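Side-chain contacts in fructokinase (Xylella fastidiosa Temecula1, PDB 3LJS), which probably phosphorylates fructose with ATP, as a carbohydrate kinase of the PfkB (ribokinase-like) family: residues B[236-241]-B[287-292]; B[274-279]-B[283-288]; B[47-52]-B[268-273]. All coordinates share one frame; numbering follows the deposited sequence.

Contact 1: residues B[236-241]-B[287-292]; sequences VHWYTR and HDPESI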
loop_
_atom_site.group_PDB
_atom_site.type_symbol
_atom_site.label_atom_id
_atom_site.label_comp_id
_atom_site.label_asym_id
_atom_site.label_seq_id
_atom_site.Cartn_x
_atom_site.Cartn_y
_atom_site.Cartn_z
ATOM N N VAL B 236 -20.136 -28.540 -6.434
ATOM C CA VAL B 236 -19.438 -28.792 -5.177
ATOM C C VAL B 236 -19.711 -30.203 -4.663
ATOM O O VAL B 236 -20.858 -30.650 -4.619
ATOM C CB VAL B 236 -19.850 -27.770 -4.093
ATOM C CG1 VAL B 236 -19.159 -28.093 -2.778
ATOM C CG2 VAL B 236 -19.485 -26.363 -4.549
ATOM N N HIS B 237 -18.645 -30.907 -4.296
ATOM C CA HIS B 237 -18.764 -32.259 -3.772
ATOM C C HIS B 237 -18.591 -32.218 -2.261
ATOM O O HIS B 237 -17.785 -31.440 -1.748
ATOM C CB HIS B 237 -17.684 -33.170 -4.363
ATOM C CG HIS B 237 -17.799 -33.372 -5.841
ATOM N ND1 HIS B 237 -17.657 -32.344 -6.749
ATOM C CD2 HIS B 237 -18.041 -34.488 -6.572
ATOM C CE1 HIS B 237 -17.807 -32.816 -7.974
ATOM N NE2 HIS B 237 -18.041 -34.115 -7.895
ATOM N N TRP B 238 -19.349 -33.045 -1.550
ATOM C CA TRP B 238 -19.228 -33.106 -0.100
ATOM C C TRP B 238 -18.874 -34.531 0.304
ATOM O O TRP B 238 -19.241 -35.486 -0.381
ATOM C CB TRP B 238 -20.526 -32.668 0.590
ATOM C CG TRP B 238 -21.727 -33.524 0.289
ATOM C CD1 TRP B 238 -22.698 -33.278 -0.638
ATOM C CD2 TRP B 238 -22.093 -34.745 0.939
ATOM N NE1 TRP B 238 -23.651 -34.269 -0.603
ATOM C CE2 TRP B 238 -23.302 -35.184 0.356
ATOM C CE3 TRP B 238 -21.516 -35.513 1.959
ATOM C CZ2 TRP B 238 -23.948 -36.361 0.760
ATOM C CZ3 TRP B 238 -22.160 -36.685 2.362
ATOM C CH2 TRP B 238 -23.361 -37.094 1.761
ATOM N N TYR B 239 -18.143 -34.660 1.407
ATOM C CA TYR B 239 -17.718 -35.958 1.923
ATOM C C TYR B 239 -17.817 -35.965 3.444
ATOM O O TYR B 239 -17.538 -34.955 4.093
ATOM C CB TYR B 239 -16.254 -36.227 1.572
ATOM C CG TYR B 239 -15.914 -36.173 0.104
ATOM C CD1 TYR B 239 -15.947 -37.323 -0.685
ATOM C CD2 TYR B 239 -15.552 -34.968 -0.498
ATOM C CE1 TYR B 239 -15.622 -37.272 -2.043
ATOM C CE2 TYR B 239 -15.229 -34.906 -1.849
ATOM C CZ TYR B 239 -15.266 -36.058 -2.614
ATOM O OH TYR B 239 -14.955 -35.986 -3.948
ATOM N N THR B 240 -18.213 -37.105 4.001
ATOM C CA THR B 240 -18.277 -37.284 5.450
ATOM C C THR B 240 -17.575 -38.614 5.653
ATOM O O THR B 240 -17.181 -39.255 4.677
ATOM C CB THR B 240 -19.723 -37.404 5.986
ATOM O OG1 THR B 240 -20.348 -38.565 5.425
ATOM C CG2 THR B 240 -20.526 -36.165 5.640
ATOM N N ARG B 241 -17.411 -39.044 6.896
ATOM C CA ARG B 241 -16.739 -40.318 7.122
ATOM C C ARG B 241 -17.598 -41.516 6.723
ATOM O O ARG B 241 -17.112 -42.641 6.701
ATOM C CB ARG B 241 -16.314 -40.446 8.589
ATOM C CG ARG B 241 -15.362 -39.345 9.015
ATOM C CD ARG B 241 -14.880 -39.500 10.447
ATOM N NE ARG B 241 -14.053 -38.358 10.818
ATOM C CZ ARG B 241 -13.180 -38.347 11.820
ATOM N NH1 ARG B 241 -13.008 -39.433 12.568
ATOM N NH2 ARG B 241 -12.476 -37.246 12.073
ATOM N N HIS B 287 -24.404 -37.413 9.468
ATOM C CA HIS B 287 -24.912 -38.766 9.270
ATOM C C HIS B 287 -26.219 -38.738 8.480
ATOM O O HIS B 287 -26.808 -39.784 8.221
ATOM C CB HIS B 287 -25.159 -39.454 10.618
ATOM C CG HIS B 287 -23.907 -39.741 11.390
ATOM N ND1 HIS B 287 -23.922 -40.104 12.719
ATOM C CD2 HIS B 287 -22.606 -39.725 11.019
ATOM C CE1 HIS B 287 -22.682 -40.297 13.133
ATOM N NE2 HIS B 287 -21.864 -40.076 12.122
ATOM N N ASP B 288 -26.654 -37.547 8.078
ATOM C CA ASP B 288 -27.917 -37.419 7.350
ATOM C C ASP B 288 -27.816 -36.667 6.019
ATOM O O ASP B 288 -28.043 -35.462 5.954
ATOM C CB ASP B 288 -28.938 -36.747 8.270
ATOM C CG ASP B 288 -30.298 -36.620 7.637
ATOM O OD1 ASP B 288 -30.580 -37.352 6.661
ATOM O OD2 ASP B 288 -31.090 -35.791 8.131
ATOM N N PRO B 289 -27.497 -37.388 4.931
ATOM C CA PRO B 289 -27.355 -36.818 3.587
ATOM C C PRO B 289 -28.506 -35.915 3.159
ATOM O O PRO B 289 -28.303 -34.960 2.404
ATOM C CB PRO B 289 -27.226 -38.057 2.704
ATOM C CG PRO B 289 -26.509 -39.019 3.602
ATOM C CD PRO B 289 -27.262 -38.841 4.906
ATOM N N GLU B 290 -29.713 -36.214 3.636
ATOM C CA GLU B 290 -30.876 -35.406 3.298
ATOM C C GLU B 290 -30.716 -33.979 3.846
ATOM O O GLU B 290 -31.019 -33.006 3.155
ATOM C CB GLU B 290 -32.146 -36.072 3.845
ATOM C CG GLU B 290 -33.422 -35.298 3.574
ATOM C CD GLU B 290 -34.674 -36.148 3.742
ATOM O OE1 GLU B 290 -34.869 -36.747 4.828
ATOM O OE2 GLU B 290 -35.468 -36.213 2.778
ATOM N N SER B 291 -30.237 -33.854 5.082
ATOM C CA SER B 291 -30.020 -32.538 5.672
ATOM C C SER B 291 -28.809 -31.868 5.011
ATOM O O SER B 291 -28.817 -30.665 4.761
ATOM C CB SER B 291 -29.771 -32.652 7.177
ATOM O OG SER B 291 -30.908 -33.181 7.839
ATOM N N ILE B 292 -27.770 -32.653 4.740
ATOM C CA ILE B 292 -26.568 -32.117 4.108
ATOM C C ILE B 292 -26.929 -31.456 2.779
ATOM O O ILE B 292 -26.568 -30.308 2.531
ATOM C CB ILE B 292 -25.520 -33.226 3.860
ATOM C CG1 ILE B 292 -25.033 -33.789 5.200
ATOM C CG2 ILE B 292 -24.332 -32.664 3.054
ATOM C CD1 ILE B 292 -24.070 -34.961 5.066
#
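The side chain of I292 packs over one face of the W238 indole, the two crossing at about a right angle, and both branches of the isoleucine are used. CG2 sits over the centre of the five-membered ring, 3.7 Å from its centroid and only 10° off the ring normal, a CH-pi contact made almost straight down onto the face. CD1 serves the other half of the indole, 3.7 Å from W238 CZ3 on the six-membered ring. From there CD1 also meets T240 two residues along the strand, end to end, with 3.8 Å between T240 CG2 and I292 CD1. P289, one helical turn before I292, adds a looser apolar touch, its CB 4.1 Å from W238 CH2 and coming in obliquely. With CG of W238 set between its backbone N and carbonyl carbon (chi1 62°), the indole presents a face to I292.

The helix arm of the contact is the first turn of helix 289-305, with D288 as N-cap. Its OD2 is met by S291 OG at 2.6 Å, from well above the carboxylate plane, while OD1 receives a weak bond from E290 N. The strand arm, 237-240, lies between strands 226-230 and 244-246 near one end of the large sheet. From helix 281-286, C286 packs on T240 and F285 on I292. The W238 side chain is about 10 Å from those of the ATP-binding residues T230 and K195, near that site but not in it. Dispersion and CH-pi attraction therefore join helix start to sheet here, while D288 caps its own helix and T240 OG1 accepts from the backbone N of T242 and of A243, in the turn after the strand.

Contact 2: residues B[274-279]-B[283-288]; sequences QQFDDA and IDFCHD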
loop_
_atom_site.group_PDB
_atom_site.type_symbol
_atom_site.label_atom_id
_atom_site.label_comp_id
_atom_site.label_asym_id
_atom_site.label_seq_id
_atom_site.Cartn_x
_atom_site.Cartn_y
_atom_site.Cartn_z
ATOM N N GLN B 274 -28.280 -21.645 12.780
ATOM C CA GLN B 274 -29.730 -21.590 12.933
ATOM C C GLN B 274 -30.309 -22.952 13.332
ATOM O O GLN B 274 -31.184 -23.040 14.193
ATOM C CB GLN B 274 -30.397 -21.145 11.622
ATOM C CG GLN B 274 -30.158 -19.693 11.212
ATOM C CD GLN B 274 -30.788 -18.686 12.171
ATOM O OE1 GLN B 274 -31.954 -18.813 12.545
ATOM N NE2 GLN B 274 -30.018 -17.676 12.561
ATOM N N GLN B 275 -29.804 -24.013 12.711
ATOM C CA GLN B 275 -30.310 -25.361 12.950
ATOM C C GLN B 275 -29.704 -26.194 14.079
ATOM O O GLN B 275 -30.387 -27.050 14.640
ATOM C CB GLN B 275 -30.233 -26.159 11.644
ATOM C CG GLN B 275 -30.928 -25.475 10.476
ATOM C CD GLN B 275 -30.886 -26.300 9.209
ATOM O OE1 GLN B 275 -29.829 -26.799 8.815
ATOM N NE2 GLN B 275 -32.037 -26.444 8.558
ATOM N N PHE B 276 -28.438 -25.964 14.414
ATOM C CA PHE B 276 -27.797 -26.750 15.471
ATOM C C PHE B 276 -28.027 -26.198 16.878
ATOM O O PHE B 276 -27.880 -24.999 17.109
ATOM C CB PHE B 276 -26.284 -26.840 15.235
ATOM C CG PHE B 276 -25.892 -27.455 13.916
ATOM C CD1 PHE B 276 -26.792 -28.214 13.176
ATOM C CD2 PHE B 276 -24.593 -27.300 13.433
ATOM C CE1 PHE B 276 -26.404 -28.812 11.978
ATOM C CE2 PHE B 276 -24.194 -27.895 12.236
ATOM C CZ PHE B 276 -25.099 -28.652 11.508
ATOM N N ASP B 277 -28.384 -27.071 17.822
ATOM C CA ASP B 277 -28.587 -26.629 19.204
ATOM C C ASP B 277 -27.212 -26.412 19.808
ATOM O O ASP B 277 -27.013 -25.526 20.636
ATOM C CB ASP B 277 -29.304 -27.690 20.052
ATOM C CG ASP B 277 -30.715 -27.970 19.582
ATOM O OD1 ASP B 277 -31.401 -27.022 19.143
ATOM O OD2 ASP B 277 -31.139 -29.145 19.672
ATOM N N ASP B 278 -26.267 -27.245 19.390
ATOM C CA ASP B 278 -24.902 -27.176 19.883
ATOM C C ASP B 278 -23.936 -27.808 18.886
ATOM O O ASP B 278 -24.342 -28.299 17.829
ATOM C CB ASP B 278 -24.783 -27.890 21.235
ATOM C CG ASP B 278 -25.373 -29.299 21.213
ATOM O OD1 ASP B 278 -25.249 -29.999 20.184
ATOM O OD2 ASP B 278 -25.950 -29.714 22.242
ATOM N N ALA B 279 -22.657 -27.804 19.241
ATOM C CA ALA B 279 -21.615 -28.354 18.387
ATOM C C ALA B 279 -21.819 -29.830 18.077
ATOM O O ALA B 279 -21.530 -30.284 16.969
ATOM C CB ALA B 279 -20.251 -28.150 19.040
ATOM N N ILE B 283 -22.463 -33.809 14.211
ATOM C CA ILE B 283 -22.307 -35.245 14.002
ATOM C C ILE B 283 -23.564 -35.866 13.394
ATOM O O ILE B 283 -23.485 -36.615 12.417
ATOM C CB ILE B 283 -21.956 -35.961 15.327
ATOM C CG1 ILE B 283 -20.681 -35.355 15.918
ATOM C CG2 ILE B 283 -21.743 -37.444 15.082
ATOM C CD1 ILE B 283 -19.476 -35.425 14.983
ATOM N N ASP B 284 -24.722 -35.551 13.964
ATOM C CA ASP B 284 -25.979 -36.076 13.452
ATOM C C ASP B 284 -26.193 -35.567 12.036
ATOM O O ASP B 284 -26.639 -36.301 11.158
ATOM C CB ASP B 284 -27.139 -35.636 14.343
ATOM C CG ASP B 284 -26.960 -36.081 15.778
ATOM O OD1 ASP B 284 -26.758 -37.296 15.996
ATOM O OD2 ASP B 284 -27.011 -35.219 16.683
ATOM N N PHE B 285 -25.879 -34.297 11.823
ATOM C CA PHE B 285 -26.016 -33.684 10.513
ATOM C C PHE B 285 -25.181 -34.458 9.489
ATOM O O PHE B 285 -25.655 -34.780 8.402
ATOM C CB PHE B 285 -25.538 -32.232 10.587
ATOM C CG PHE B 285 -25.472 -31.542 9.258
ATOM C CD1 PHE B 285 -26.617 -30.999 8.680
ATOM C CD2 PHE B 285 -24.255 -31.409 8.594
ATOM C CE1 PHE B 285 -26.551 -30.328 7.459
ATOM C CE2 PHE B 285 -24.174 -30.740 7.371
ATOM C CZ PHE B 285 -25.327 -30.198 6.802
ATOM N N CYS B 286 -23.935 -34.754 9.845
ATOM C CA CYS B 286 -23.047 -35.469 8.944
ATOM C C CYS B 286 -23.488 -36.895 8.655
ATOM O O CYS B 286 -23.007 -37.513 7.704
ATOM C CB CYS B 286 -21.625 -35.460 9.498
ATOM S SG CYS B 286 -20.894 -33.816 9.451
ATOM N N HIS B 287 -24.404 -37.413 9.468
ATOM C CA HIS B 287 -24.912 -38.766 9.270
ATOM C C HIS B 287 -26.219 -38.738 8.480
ATOM O O HIS B 287 -26.808 -39.784 8.221
ATOM C CB HIS B 287 -25.159 -39.454 10.618
ATOM C CG HIS B 287 -23.907 -39.741 11.390
ATOM N ND1 HIS B 287 -23.922 -40.104 12.719
ATOM C CD2 HIS B 287 -22.606 -39.725 11.019
ATOM C CE1 HIS B 287 -22.682 -40.297 13.133
ATOM N NE2 HIS B 287 -21.864 -40.076 12.122
ATOM N N ASP B 288 -26.654 -37.547 8.078
ATOM C CA ASP B 288 -27.917 -37.419 7.350
ATOM C C ASP B 288 -27.816 -36.667 6.019
ATOM O O ASP B 288 -28.043 -35.462 5.954
ATOM C CB ASP B 288 -28.938 -36.747 8.270
ATOM C CG ASP B 288 -30.298 -36.620 7.637
ATOM O OD1 ASP B 288 -30.580 -37.352 6.661
ATOM O OD2 ASP B 288 -31.090 -35.791 8.131
#
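F276 and F285 form an offset T-shaped pair in which F276 presents its edge to the ring face of F285, with centroids 5.5 Å apart and planes at 65°. The leading atom is F276 CZ, 3.7 Å from F285 CG. F285 CG is anti to the backbone N (chi1 173°), which sends its ring out from helix 281-286 towards the loop residue F276.

Apolar packing widens the touch beyond the rings. F276 CE1 lies 3.8 Å from F285 CB, so the edge rests on the root of the side chain as much as on the ring. F272 of helix 262-275 joins both partners, its ring edge-to-face with F285 and at a shallow angle to F276, making an aromatic cluster of three. I162 of strand 162-166 also packs on F276, and T295 of helix 289-305 on F285.

Polar bonds are made by the backbone on either arm: H287 N, just after helix 281-286, donates to D284 O, and F276 O accepts from K5 NZ. Between the rings, the hydrogen on F276 CZ is directed towards the face of F285, a weakly favourable electrostatic contact inside a buried apolar joint.

Contact 3: residues B[47-52]-B[268-273]; sequences ARLGGA and MLYTFA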
loop_
_atom_site.group_PDB
_atom_site.type_symbol
_atom_site.label_atom_id
_atom_site.label_comp_id
_atom_site.label_asym_id
_atom_site.label_seq_id
_atom_site.Cartn_x
_atom_site.Cartn_y
_atom_site.Cartn_z
ATOM N N ALA B 47 -24.037 -11.765 8.426
ATOM C CA ALA B 47 -24.788 -10.648 8.993
ATOM C C ALA B 47 -25.945 -10.219 8.089
ATOM O O ALA B 47 -27.013 -9.847 8.565
ATOM C CB ALA B 47 -23.859 -9.469 9.236
ATOM N N ARG B 48 -25.728 -10.276 6.783
ATOM C CA ARG B 48 -26.759 -9.887 5.833
ATOM C C ARG B 48 -27.965 -10.833 5.935
ATOM O O ARG B 48 -29.108 -10.421 5.725
ATOM C CB ARG B 48 -26.178 -9.904 4.418
ATOM C CG ARG B 48 -27.082 -9.337 3.338
ATOM C CD ARG B 48 -27.343 -7.852 3.534
ATOM N NE ARG B 48 -27.999 -7.281 2.358
ATOM C CZ ARG B 48 -28.801 -6.222 2.391
ATOM N NH1 ARG B 48 -29.053 -5.615 3.543
ATOM N NH2 ARG B 48 -29.352 -5.770 1.272
ATOM N N LEU B 49 -27.704 -12.095 6.269
ATOM C CA LEU B 49 -28.761 -13.092 6.404
ATOM C C LEU B 49 -29.475 -12.986 7.754
ATOM O O LEU B 49 -30.514 -13.611 7.960
ATOM C CB LEU B 49 -28.179 -14.500 6.249
ATOM C CG LEU B 49 -27.537 -14.819 4.896
ATOM C CD1 LEU B 49 -26.775 -16.140 4.991
ATOM C CD2 LEU B 49 -28.614 -14.898 3.825
ATOM N N GLY B 50 -28.908 -12.208 8.670
ATOM C CA GLY B 50 -29.517 -12.038 9.979
ATOM C C GLY B 50 -28.910 -12.869 11.094
ATOM O O GLY B 50 -29.421 -12.882 12.210
ATOM N N GLY B 51 -27.813 -13.560 10.811
ATOM C CA GLY B 51 -27.192 -14.378 11.840
ATOM C C GLY B 51 -26.331 -13.581 12.803
ATOM O O GLY B 51 -25.860 -12.494 12.466
ATOM N N ALA B 52 -26.132 -14.109 14.006
ATOM C CA ALA B 52 -25.296 -13.439 15.001
ATOM C C ALA B 52 -23.857 -13.737 14.594
ATOM O O ALA B 52 -23.453 -14.897 14.547
ATOM C CB ALA B 52 -25.583 -13.997 16.400
HETATM N N MSE B 268 -23.547 -21.327 4.449
HETATM C CA MSE B 268 -23.462 -22.607 5.141
HETATM C C MSE B 268 -23.386 -22.453 6.662
HETATM O O MSE B 268 -24.157 -23.080 7.393
HETATM C CB MSE B 268 -22.239 -23.389 4.644
HETATM C CG MSE B 268 -21.990 -24.695 5.385
HETATM SE SE MSE B 268 -20.422 -25.631 4.703
HETATM C CE MSE B 268 -19.051 -24.471 5.428
ATOM N N LEU B 269 -22.451 -21.636 7.141
ATOM C CA LEU B 269 -22.303 -21.442 8.580
ATOM C C LEU B 269 -23.557 -20.805 9.177
ATOM O O LEU B 269 -23.965 -21.147 10.286
ATOM C CB LEU B 269 -21.064 -20.592 8.877
ATOM C CG LEU B 269 -19.739 -21.177 8.348
ATOM C CD1 LEU B 269 -18.570 -20.295 8.795
ATOM C CD2 LEU B 269 -19.550 -22.598 8.875
ATOM N N TYR B 270 -24.171 -19.884 8.437
ATOM C CA TYR B 270 -25.396 -19.241 8.901
ATOM C C TYR B 270 -26.452 -20.312 9.193
ATOM O O TYR B 270 -27.102 -20.286 10.240
ATOM C CB TYR B 270 -25.950 -18.282 7.840
ATOM C CG TYR B 270 -27.400 -17.900 8.082
ATOM C CD1 TYR B 270 -27.746 -16.915 9.014
ATOM C CD2 TYR B 270 -28.428 -18.574 7.428
ATOM C CE1 TYR B 270 -29.091 -16.621 9.290
ATOM C CE2 TYR B 270 -29.766 -18.293 7.695
ATOM C CZ TYR B 270 -30.093 -17.320 8.625
ATOM O OH TYR B 270 -31.425 -17.076 8.895
ATOM N N THR B 271 -26.619 -21.246 8.259
ATOM C CA THR B 271 -27.611 -22.302 8.425
ATOM C C THR B 271 -27.275 -23.220 9.590
ATOM O O THR B 271 -28.168 -23.616 10.346
ATOM C CB THR B 271 -27.771 -23.134 7.135
ATOM O OG1 THR B 271 -28.082 -22.260 6.041
ATOM C CG2 THR B 271 -28.911 -24.121 7.287
ATOM N N PHE B 272 -25.992 -23.554 9.742
ATOM C CA PHE B 272 -25.540 -24.407 10.840
ATOM C C PHE B 272 -25.963 -23.791 12.175
ATOM O O PHE B 272 -26.526 -24.466 13.038
ATOM C CB PHE B 272 -24.008 -24.530 10.867
ATOM C CG PHE B 272 -23.423 -25.436 9.814
ATOM C CD1 PHE B 272 -24.230 -26.210 8.988
ATOM C CD2 PHE B 272 -22.042 -25.517 9.663
ATOM C CE1 PHE B 272 -23.664 -27.053 8.025
ATOM C CE2 PHE B 272 -21.470 -26.354 8.707
ATOM C CZ PHE B 272 -22.280 -27.122 7.887
ATOM N N ALA B 273 -25.669 -22.505 12.338
ATOM C CA ALA B 273 -25.981 -21.795 13.570
ATOM C C ALA B 273 -27.478 -21.723 13.839
ATOM O O ALA B 273 -27.900 -21.730 14.993
ATOM C CB ALA B 273 -25.382 -20.393 13.529
HETATM O O HOH W 1 -31.939 -14.863 10.244
#
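Y270 packs against L49 and the glycines after it, and its atoms can be followed outward from the helix. CB is met by the leucine branch CD1, which also lies 3.6 Å from Y270 CG, at the root of the ring. One step out, L49 CB stands over the ring face, 3.8 Å from the centroid and 15° off the normal, a CH-pi contact displaced towards the rim. Along the edge, CD1 and then CE1 run past the backbone of 49-51, and that of G51 comes right up to the ring: its N is 3.6 Å from Y270 CE1, and its CA lies in the ring plane. Beyond CZ, the OH is 2.6 Å from a water that donates to L49 O at 3.0 Å and lies in the ring plane too. The anti placement of CG (chi1 163°) directs the ring away from its own helix towards 49-51.

Segment 47-52 is the end of helix 38-49 and the turn into strand 53-60. G50 closes the helix in a Schellman motif with positive phi. On the other faces of helix 262-275, L269 and A273 pack on I7 of strand 6-10, and M268, a selenomethionine, on A299 of helix 289-305. Helix 262-275 thus lies against the central sheet of this ribokinase-like fold, and the tyrosine joins it to the end of helix 38-49, where the chain turns into strand 53-60. Its ring gives apolar cover to the leucine, while a water bridges its hydroxyl and L49 O, so the same side chain serves both kinds of partner.

Contacts 1 and 2 are neighbours, with centres about 11 Å apart, and share H287 and D288, the link between helices 281-286 and 289-305; they touch where I292 CG1 lies 3.4 Å from F285 O. The centre of contact 3 is about 15 Å from that of contact 2, with which it shares helix 262-275, and about 19 Å from that of contact 1. Along the chain contact 3 closes before contact 2 opens, contact 2 falls within the span of contact 1 and ends on its second segment, and the segments of contacts 1 and 3 alternate. Together they tie three consecutive helices, 262-275, 281-286 and 289-305, to strand 237-240 of the large sheet and to the end of helix 38-49.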